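Local structure of serpin B3 (Homo sapiens, 4ZK3) at residues R286-E291 / F333-E338; H367-F372 / G385-P390; Q154-I159 / G340-A345. The protein probably inhibits proteases as a member of the serpin family and, as Pso p27, forms large aggregates linked to psoriasis. One frame throughout, in Å; residues are numbered along the deposited sequence.

Contact 1: residues R286-E291 / F333-E338; sequences RFKVEE and FVEVTE
Arg286 reaches across to Glu338. A bend at chi3 (42°) turns its guanidinium so that NH1 meets Glu338 OE1 at 2.7 Å, near the guanidinium plane and on the syn lone pair of the oxygen. This is a salt bridge, and Thr195 holds the other carboxylate oxygen, OE2. Phe287 makes a weak backbone bond from N to Val336 O and a straighter one from Val336 N to Phe287 O (2.9 Å). Val336 CB lies over one face of the Phe287 ring, 4.1 Å from its centroid, a CH-pi contact. On the other side of the sheet, Lys288 runs across Glu335, with CE 3.7 Å from Glu335 CD. Lys288 NZ stays 4.1 Å from Glu335 OE1, beyond a salt bridge. Val289 bonds its backbone N to Val334 O (2.8 Å) and receives Val334 N on its O. Its CB packs on Val334 CG1. Glu290 lies alongside Phe333, pointing the same way, with CG 3.7 Å from Phe333 CD2. Phe287, Val289, Val334 and Val336 make one face apolar; the other carries Lys288, Glu290 and Glu335 with Phe333 among them. The antiparallel pair matches strands 6 and 5 of serpin sheet A.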
loop_
_atom_site.group_PDB
_atom_site.type_symbol
_atom_site.label_atom_id
_atom_site.label_comp_id
_atom_site.label_asym_id
_atom_site.label_seq_id
_atom_site.Cartn_x
_atom_site.Cartn_y
_atom_site.Cartn_z
ATOM N N ARG A 286 -1.035 12.518 16.641
ATOM C CA ARG A 286 -2.037 11.469 16.525
ATOM C C ARG A 286 -2.694 11.836 15.253
ATOM O O ARG A 286 -2.988 13.019 15.041
ATOM C CB ARG A 286 -3.092 11.578 17.632
ATOM C CG ARG A 286 -2.580 11.273 19.010
ATOM C CD ARG A 286 -3.658 11.348 20.125
ATOM N NE ARG A 286 -4.921 10.752 19.736
ATOM C CZ ARG A 286 -5.373 9.546 20.078
ATOM N NH1 ARG A 286 -4.731 8.743 20.918
ATOM N NH2 ARG A 286 -6.523 9.155 19.582
ATOM N N PHE A 287 -2.856 10.876 14.349
ATOM C CA PHE A 287 -3.510 11.165 13.087
ATOM C C PHE A 287 -4.176 9.927 12.493
ATOM O O PHE A 287 -3.816 8.781 12.821
ATOM C CB PHE A 287 -2.562 11.828 12.054
ATOM C CG PHE A 287 -1.433 10.931 11.517
ATOM C CD1 PHE A 287 -1.618 10.155 10.375
ATOM C CD2 PHE A 287 -0.208 10.971 12.064
ATOM C CE1 PHE A 287 -0.554 9.434 9.832
ATOM C CE2 PHE A 287 0.844 10.242 11.575
ATOM C CZ PHE A 287 0.678 9.452 10.455
ATOM N N LYS A 288 -5.091 10.183 11.581
ATOM C CA LYS A 288 -5.822 9.143 10.879
ATOM C C LYS A 288 -5.954 9.539 9.447
ATOM O O LYS A 288 -6.372 10.660 9.158
ATOM C CB LYS A 288 -7.201 9.028 11.504
ATOM C CG LYS A 288 -8.162 8.051 10.834
ATOM C CD LYS A 288 -9.492 7.977 11.556
ATOM C CE LYS A 288 -9.334 7.239 12.871
ATOM N NZ LYS A 288 -10.629 7.183 13.596
ATOM N N VAL A 289 -5.579 8.666 8.530
ATOM C CA VAL A 289 -5.784 8.933 7.136
ATOM C C VAL A 289 -6.590 7.787 6.485
ATOM O O VAL A 289 -6.236 6.606 6.634
ATOM C CB VAL A 289 -4.436 9.102 6.420
ATOM C CG1 VAL A 289 -4.605 9.180 4.909
ATOM C CG2 VAL A 289 -3.683 10.326 6.938
ATOM N N GLU A 290 -7.582 8.160 5.667
ATOM C CA GLU A 290 -8.391 7.233 4.955
ATOM C C GLU A 290 -8.519 7.697 3.531
ATOM O O GLU A 290 -8.979 8.793 3.287
ATOM C CB GLU A 290 -9.737 7.165 5.642
ATOM C CG GLU A 290 -9.630 6.838 7.110
ATOM C CD GLU A 290 -10.989 6.521 7.737
ATOM O OE1 GLU A 290 -11.360 7.199 8.708
ATOM O OE2 GLU A 290 -11.650 5.539 7.291
ATOM N N GLU A 291 -8.045 6.932 2.571
ATOM C CA GLU A 291 -8.185 7.366 1.192
ATOM C C GLU A 291 -8.601 6.238 0.256
ATOM O O GLU A 291 -8.294 5.044 0.509
ATOM C CB GLU A 291 -6.874 7.956 0.684
ATOM C CG GLU A 291 -6.284 9.110 1.495
ATOM C CD GLU A 291 -7.063 10.420 1.444
ATOM O OE1 GLU A 291 -7.778 10.721 0.449
ATOM O OE2 GLU A 291 -6.925 11.138 2.425
ATOM N N PHE A 333 -6.245 2.775 4.999
ATOM C CA PHE A 333 -6.491 3.389 6.320
ATOM C C PHE A 333 -5.225 3.313 7.160
ATOM O O PHE A 333 -4.554 2.262 7.191
ATOM C CB PHE A 333 -7.570 2.533 7.021
ATOM C CG PHE A 333 -7.773 2.849 8.499
ATOM C CD1 PHE A 333 -6.969 2.262 9.488
ATOM C CD2 PHE A 333 -8.812 3.681 8.896
ATOM C CE1 PHE A 333 -7.146 2.570 10.860
ATOM C CE2 PHE A 333 -9.047 3.945 10.280
ATOM C CZ PHE A 333 -8.207 3.383 11.250
ATOM N N VAL A 334 -4.876 4.385 7.863
ATOM C CA VAL A 334 -3.865 4.288 8.900
ATOM C C VAL A 334 -4.301 5.167 10.061
ATOM O O VAL A 334 -4.864 6.261 9.849
ATOM C CB VAL A 334 -2.441 4.736 8.375
ATOM C CG1 VAL A 334 -2.454 6.148 7.831
ATOM C CG2 VAL A 334 -1.338 4.509 9.393
ATOM N N GLU A 335 -4.008 4.699 11.263
ATOM C CA GLU A 335 -4.133 5.543 12.446
ATOM C C GLU A 335 -2.917 5.372 13.306
ATOM O O GLU A 335 -2.504 4.265 13.609
ATOM C CB GLU A 335 -5.386 5.187 13.281
ATOM C CG GLU A 335 -5.522 6.095 14.508
ATOM C CD GLU A 335 -6.830 5.997 15.243
ATOM O OE1 GLU A 335 -7.522 4.977 15.124
ATOM O OE2 GLU A 335 -7.134 6.967 15.960
ATOM N N VAL A 336 -2.394 6.487 13.769
ATOM C CA VAL A 336 -1.262 6.532 14.687
ATOM C C VAL A 336 -1.712 7.090 16.055
ATOM O O VAL A 336 -2.410 8.087 16.120
ATOM C CB VAL A 336 -0.177 7.415 13.989
ATOM C CG1 VAL A 336 0.898 7.923 14.934
ATOM C CG2 VAL A 336 0.441 6.600 12.853
ATOM N N THR A 337 -1.344 6.388 17.128
ATOM C CA THR A 337 -1.667 6.739 18.492
ATOM C C THR A 337 -0.384 6.636 19.296
ATOM O O THR A 337 0.678 6.278 18.764
ATOM C CB THR A 337 -2.696 5.775 19.144
ATOM O OG1 THR A 337 -2.058 4.512 19.425
ATOM C CG2 THR A 337 -3.911 5.577 18.239
ATOM N N GLU A 338 -0.498 6.950 20.592
ATOM C CA GLU A 338 0.587 6.752 21.569
ATOM C C GLU A 338 1.022 5.290 21.756
ATOM O O GLU A 338 2.186 5.031 22.126
ATOM C CB GLU A 338 0.160 7.350 22.946
ATOM C CG GLU A 338 -0.010 8.863 22.937
ATOM C CD GLU A 338 -1.395 9.370 22.541
ATOM O OE1 GLU A 338 -2.219 8.603 21.994
ATOM O OE2 GLU A 338 -1.699 10.577 22.744
#

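Contact 2: residues H367-F372 / G385-P390; sequences HPFLFF and GRFSSP
Phe369 and Phe387 meet on the tightly packed face of this antiparallel pair. Phe387 CB sits over one face of the Phe369 ring, 3.9 Å from its centroid, in a CH-pi contact. The two rings are oblique, with planes at 37°, and Phe369 CE2 touches Phe387 CD2 at 3.5 Å. Phe371 uses the same face. Its CG stands between the backbone N and the carbonyl carbon (chi1 64°), and this swings the ring over the strand opposite. Gly385 has no side chain, and its CA lies over the ring, 4.3 Å from the centroid. Phe387 N comes to the edge of that ring. The backbones are tied by two bond pairs, Phe369 with Phe387 and Phe371 with Gly385; Gly385 N to Phe371 O is 2.9 Å.

The strands are the two arms of a hairpin near the C-terminus, corresponding to strands 4 and 5 of serpin sheet B. Phe371 also meets Phe287 edge-to-face, and Phe387 does the same with Phe200.

The other face is less intimate. Leu370 CD2 rests on Arg386 CB at 3.8 Å, and Leu254 of helix 254-260 touches both residues. The bent end of Arg386 leaves for Glu258, in a salt bridge, and for Asn25 O. Past the strand end, Pro368 CG comes within 3.8 Å of Ser388 O, a buried carbonyl oxygen with no polar partner in the model. Ser388 OG hydrogen-bonds Asn25 O. Ser389 and the exposed terminal Pro390 leave the neighbouring strand altogether.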
loop_
_atom_site.group_PDB
_atom_site.type_symbol
_atom_site.label_atom_id
_atom_site.label_comp_id
_atom_site.label_asym_id
_atom_site.label_seq_id
_atom_site.Cartn_x
_atom_site.Cartn_y
_atom_site.Cartn_z
ATOM N N HIS A 367 4.269 20.101 10.247
ATOM C CA HIS A 367 3.989 20.561 8.899
ATOM C C HIS A 367 4.125 19.293 8.063
ATOM O O HIS A 367 4.466 18.253 8.633
ATOM C CB HIS A 367 4.939 21.721 8.496
ATOM C CG HIS A 367 6.395 21.399 8.631
ATOM N ND1 HIS A 367 7.032 21.330 9.851
ATOM C CD2 HIS A 367 7.343 21.137 7.697
ATOM C CE1 HIS A 367 8.304 21.018 9.664
ATOM N NE2 HIS A 367 8.525 20.931 8.368
ATOM N N PRO A 368 3.815 19.349 6.767
ATOM C CA PRO A 368 3.626 18.145 6.004
ATOM C C PRO A 368 4.827 17.251 5.944
ATOM O O PRO A 368 5.952 17.762 5.804
ATOM C CB PRO A 368 3.305 18.664 4.625
ATOM C CG PRO A 368 2.581 19.900 4.891
ATOM C CD PRO A 368 3.290 20.510 6.060
ATOM N N PHE A 369 4.602 15.934 6.035
ATOM C CA PHE A 369 5.681 14.958 6.006
ATOM C C PHE A 369 5.301 13.707 5.211
ATOM O O PHE A 369 4.110 13.469 5.000
ATOM C CB PHE A 369 6.127 14.593 7.426
ATOM C CG PHE A 369 5.015 13.982 8.287
ATOM C CD1 PHE A 369 4.754 12.602 8.264
ATOM C CD2 PHE A 369 4.249 14.789 9.127
ATOM C CE1 PHE A 369 3.762 12.044 9.053
ATOM C CE2 PHE A 369 3.258 14.236 9.949
ATOM C CZ PHE A 369 2.995 12.865 9.906
ATOM N N LEU A 370 6.331 12.934 4.769
ATOM C CA LEU A 370 6.152 11.609 4.179
ATOM C C LEU A 370 6.412 10.493 5.185
ATOM O O LEU A 370 7.172 10.657 6.124
ATOM C CB LEU A 370 7.029 11.426 2.963
ATOM C CG LEU A 370 6.937 12.563 1.946
ATOM C CD1 LEU A 370 8.174 12.558 1.024
ATOM C CD2 LEU A 370 5.665 12.526 1.121
ATOM N N PHE A 371 5.701 9.378 5.082
ATOM C CA PHE A 371 5.953 8.340 6.039
ATOM C C PHE A 371 5.670 7.028 5.347
ATOM O O PHE A 371 4.890 6.962 4.347
ATOM C CB PHE A 371 5.124 8.562 7.323
ATOM C CG PHE A 371 3.623 8.468 7.097
ATOM C CD1 PHE A 371 2.902 9.561 6.608
ATOM C CD2 PHE A 371 2.924 7.299 7.376
ATOM C CE1 PHE A 371 1.532 9.499 6.353
ATOM C CE2 PHE A 371 1.535 7.217 7.100
ATOM C CZ PHE A 371 0.850 8.328 6.571
ATOM N N PHE A 372 6.260 5.969 5.870
ATOM C CA PHE A 372 5.959 4.630 5.377
ATOM C C PHE A 372 6.257 3.587 6.409
ATOM O O PHE A 372 7.000 3.847 7.369
ATOM C CB PHE A 372 6.651 4.343 4.044
ATOM C CG PHE A 372 8.143 4.321 4.096
ATOM C CD1 PHE A 372 8.821 3.150 4.387
ATOM C CD2 PHE A 372 8.879 5.467 3.774
ATOM C CE1 PHE A 372 10.208 3.138 4.373
ATOM C CE2 PHE A 372 10.265 5.473 3.779
ATOM C CZ PHE A 372 10.946 4.291 4.052
ATOM N N GLY A 385 2.708 6.981 2.453
ATOM C CA GLY A 385 1.795 8.083 2.605
ATOM C C GLY A 385 2.382 9.445 2.744
ATOM O O GLY A 385 3.588 9.620 2.967
ATOM N N ARG A 386 1.504 10.426 2.573
ATOM C CA ARG A 386 1.829 11.819 2.823
ATOM C C ARG A 386 0.743 12.403 3.703
ATOM O O ARG A 386 -0.479 12.239 3.413
ATOM C CB ARG A 386 1.856 12.644 1.540
ATOM C CG ARG A 386 1.956 14.152 1.853
ATOM C CD ARG A 386 1.969 14.980 0.621
ATOM N NE ARG A 386 0.673 15.106 0.062
ATOM C CZ ARG A 386 0.394 15.398 -1.217
ATOM N NH1 ARG A 386 1.327 15.541 -2.146
ATOM N NH2 ARG A 386 -0.872 15.537 -1.571
ATOM N N PHE A 387 1.171 12.978 4.809
ATOM C CA PHE A 387 0.278 13.708 5.719
ATOM C C PHE A 387 0.452 15.205 5.532
ATOM O O PHE A 387 1.455 15.749 5.948
ATOM C CB PHE A 387 0.634 13.397 7.155
ATOM C CG PHE A 387 -0.388 13.911 8.147
ATOM C CD1 PHE A 387 -1.665 13.361 8.189
ATOM C CD2 PHE A 387 -0.072 14.978 9.012
ATOM C CE1 PHE A 387 -2.597 13.830 9.100
ATOM C CE2 PHE A 387 -0.995 15.429 9.941
ATOM C CZ PHE A 387 -2.261 14.849 9.977
ATOM N N SER A 388 -0.519 15.853 4.892
ATOM C CA SER A 388 -0.485 17.263 4.574
ATOM C C SER A 388 -1.323 18.099 5.520
ATOM O O SER A 388 -1.041 19.278 5.715
ATOM C CB SER A 388 -1.037 17.463 3.159
ATOM O OG SER A 388 -0.196 16.791 2.215
ATOM N N SER A 389 -2.418 17.524 6.021
ATOM C CA SER A 389 -3.297 18.218 6.967
ATOM C C SER A 389 -4.184 17.296 7.756
ATOM O O SER A 389 -4.733 16.372 7.183
ATOM C CB SER A 389 -4.242 19.165 6.223
ATOM O OG SER A 389 -5.113 19.808 7.157
ATOM N N PRO A 390 -4.408 17.600 9.047
ATOM C CA PRO A 390 -5.583 16.975 9.647
ATOM C C PRO A 390 -6.867 17.517 9.022
ATOM O O PRO A 390 -6.886 18.484 8.258
ATOM C CB PRO A 390 -5.496 17.359 11.130
ATOM C CG PRO A 390 -4.688 18.597 11.160
ATOM C CD PRO A 390 -3.850 18.659 9.899
ATOM O OXT PRO A 390 -7.932 16.948 9.237
#

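Contact 3: residues Q154-I159 / G340-A345; sequences QTNEKI and GAEAAA
Lys158 and Glu342 carry the polar part of this contact, and their side chains cross at about a right angle. Glu342 is stretched out, with CG anti to the backbone N (chi1 179°) and the chain extended beyond it, and this carries the carboxylate across to the loop. Lys158 is bent at chi2 (-46°), which lays its hydrocarbon chain against that carboxylate. Its CE comes closest, 3.2 Å from Glu342 OE2 and 3.3 Å from Glu342 OE1. The ammonium stands farther off, with Lys158 NZ to Glu342 OE1 at 3.9 Å, so the salt bridge is a long one. Glu342 OE2 is hydrogen-bonded with Tyr181 OH. Asn156 CB approaches the same oxygen.

Thr155 to Lys158 form a type I' beta turn, closed by Lys158 N to Thr155 O. The turn follows helix 140-153, the helix F of serpins, and rests on strand 340-351. That strand corresponds to the reactive-centre loop inserted as strand 4 of sheet A.

The apolar part centres on the small methyl of Ala344, which points at the loop. Thr155 CB lies 4.0 Å from Ala344 CB. The Thr155 hydroxyl sits between the backbone N and the carbonyl carbon (chi1 56°) and turns back to the helix end, where OG1 shares a hydrogen bond between Val151 O, the stronger partner, and Glu152 O. Ile159 N adds a weak bond to that OG1. Ile159 CG1, anti to the carbonyl carbon, lies 3.9 Å from Ala344 CB. From there Ile159 CD1 continues to Ala344 O, at 3.7 Å.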
loop_
_atom_site.group_PDB
_atom_site.type_symbol
_atom_site.label_atom_id
_atom_site.label_comp_id
_atom_site.label_asym_id
_atom_site.label_seq_id
_atom_site.Cartn_x
_atom_site.Cartn_y
_atom_site.Cartn_z
ATOM N N GLN A 154 -10.956 -9.079 6.869
ATOM C CA GLN A 154 -9.523 -9.249 6.861
ATOM C C GLN A 154 -8.758 -7.965 7.285
ATOM O O GLN A 154 -7.564 -7.941 7.125
ATOM C CB GLN A 154 -9.036 -9.657 5.436
ATOM C CG GLN A 154 -9.781 -10.807 4.805
ATOM C CD GLN A 154 -9.588 -12.073 5.608
ATOM O OE1 GLN A 154 -8.455 -12.496 5.859
ATOM N NE2 GLN A 154 -10.673 -12.627 6.084
ATOM N N THR A 155 -9.464 -6.911 7.614
ATOM C CA THR A 155 -8.917 -5.583 7.924
ATOM C C THR A 155 -9.369 -5.010 9.268
ATOM O O THR A 155 -9.281 -3.787 9.501
ATOM C CB THR A 155 -9.274 -4.594 6.818
ATOM O OG1 THR A 155 -10.685 -4.558 6.639
ATOM C CG2 THR A 155 -8.616 -5.023 5.478
ATOM N N ASN A 156 -9.762 -5.886 10.208
ATOM C CA ASN A 156 -10.310 -5.457 11.490
ATOM C C ASN A 156 -11.438 -4.392 11.258
ATOM O O ASN A 156 -11.579 -3.385 11.956
ATOM C CB ASN A 156 -9.177 -4.941 12.407
ATOM C CG ASN A 156 -9.676 -4.635 13.843
ATOM O OD1 ASN A 156 -9.195 -3.708 14.551
ATOM N ND2 ASN A 156 -10.650 -5.394 14.266
ATOM N N GLU A 157 -12.250 -4.648 10.254
ATOM C CA GLU A 157 -13.253 -3.712 9.767
ATOM C C GLU A 157 -12.855 -2.321 9.387
ATOM O O GLU A 157 -13.766 -1.472 9.290
ATOM C CB GLU A 157 -14.450 -3.619 10.744
ATOM C CG GLU A 157 -15.275 -4.875 10.774
ATOM C CD GLU A 157 -15.036 -5.683 12.026
ATOM O OE1 GLU A 157 -16.006 -5.764 12.841
ATOM O OE2 GLU A 157 -13.902 -6.190 12.215
ATOM N N LYS A 158 -11.555 -2.066 9.136
ATOM C CA LYS A 158 -11.111 -0.702 8.762
ATOM C C LYS A 158 -11.341 -0.326 7.317
ATOM O O LYS A 158 -11.328 0.865 6.982
ATOM C CB LYS A 158 -9.587 -0.528 9.013
ATOM C CG LYS A 158 -9.185 -0.618 10.480
ATOM C CD LYS A 158 -10.079 0.201 11.415
ATOM C CE LYS A 158 -9.762 -0.115 12.856
ATOM N NZ LYS A 158 -10.670 0.619 13.729
ATOM N N ILE A 159 -11.398 -1.322 6.413
ATOM C CA ILE A 159 -11.682 -1.034 5.012
ATOM C C ILE A 159 -13.118 -1.475 4.748
ATOM O O ILE A 159 -13.386 -2.684 4.640
ATOM C CB ILE A 159 -10.727 -1.765 4.051
ATOM C CG1 ILE A 159 -9.296 -1.424 4.460
ATOM C CG2 ILE A 159 -11.053 -1.363 2.623
ATOM C CD1 ILE A 159 -8.969 0.062 4.310
ATOM N N GLY A 340 0.805 2.741 19.313
ATOM C CA GLY A 340 1.374 2.315 18.046
ATOM C C GLY A 340 0.588 2.708 16.823
ATOM O O GLY A 340 0.121 3.862 16.658
ATOM N N ALA A 341 0.501 1.797 15.867
ATOM C CA ALA A 341 -0.202 2.150 14.641
ATOM C C ALA A 341 -0.982 0.967 14.133
ATOM O O ALA A 341 -0.692 -0.155 14.484
ATOM C CB ALA A 341 0.789 2.678 13.607
ATOM N N GLU A 342 -1.990 1.247 13.338
ATOM C CA GLU A 342 -2.826 0.254 12.733
ATOM C C GLU A 342 -2.998 0.684 11.329
ATOM O O GLU A 342 -3.347 1.867 11.076
ATOM C CB GLU A 342 -4.211 0.218 13.426
ATOM C CG GLU A 342 -5.195 -0.796 12.846
ATOM C CD GLU A 342 -6.525 -0.845 13.650
ATOM O OE1 GLU A 342 -6.872 0.160 14.342
ATOM O OE2 GLU A 342 -7.235 -1.877 13.544
ATOM N N ALA A 343 -2.727 -0.236 10.391
ATOM C CA ALA A 343 -2.803 0.109 9.007
ATOM C C ALA A 343 -3.445 -1.018 8.224
ATOM O O ALA A 343 -3.125 -2.188 8.520
ATOM C CB ALA A 343 -1.421 0.432 8.446
ATOM N N ALA A 344 -4.262 -0.654 7.228
ATOM C CA ALA A 344 -4.982 -1.616 6.401
ATOM C C ALA A 344 -5.191 -1.146 5.038
ATOM O O ALA A 344 -5.305 0.040 4.802
ATOM C CB ALA A 344 -6.345 -1.945 7.016
ATOM N N ALA A 345 -5.295 -2.072 4.080
ATOM C CA ALA A 345 -5.625 -1.668 2.694
ATOM C C ALA A 345 -6.169 -2.828 1.961
ATOM O O ALA A 345 -6.028 -4.004 2.403
ATOM C CB ALA A 345 -4.420 -1.087 1.976
#

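In the fold
Contacts 1 and 3 share sheet A. Strand 325-336 pairs with strand 276-294 on one side and with strand 340-351 on the other. The centres of contacts 1 and 3 lie about 10 Å apart, and backbone bonds join Phe333 to Ala344 and Glu335 to Glu342. Contact 2 belongs to the C-terminal hairpin of sheet B, its centre about 11 Å from that of contact 1 and 18 Å from that of contact 3. Phe287 bridges the two sheets by packing on Phe369, Phe371 and Phe387. Along the chain, contact 1 falls between the two segments of contact 3, and contact 2 comes last. Strand 340-351 lies between strands 174-185 and 325-336, consistent with the loop-inserted, cleaved state of serpins.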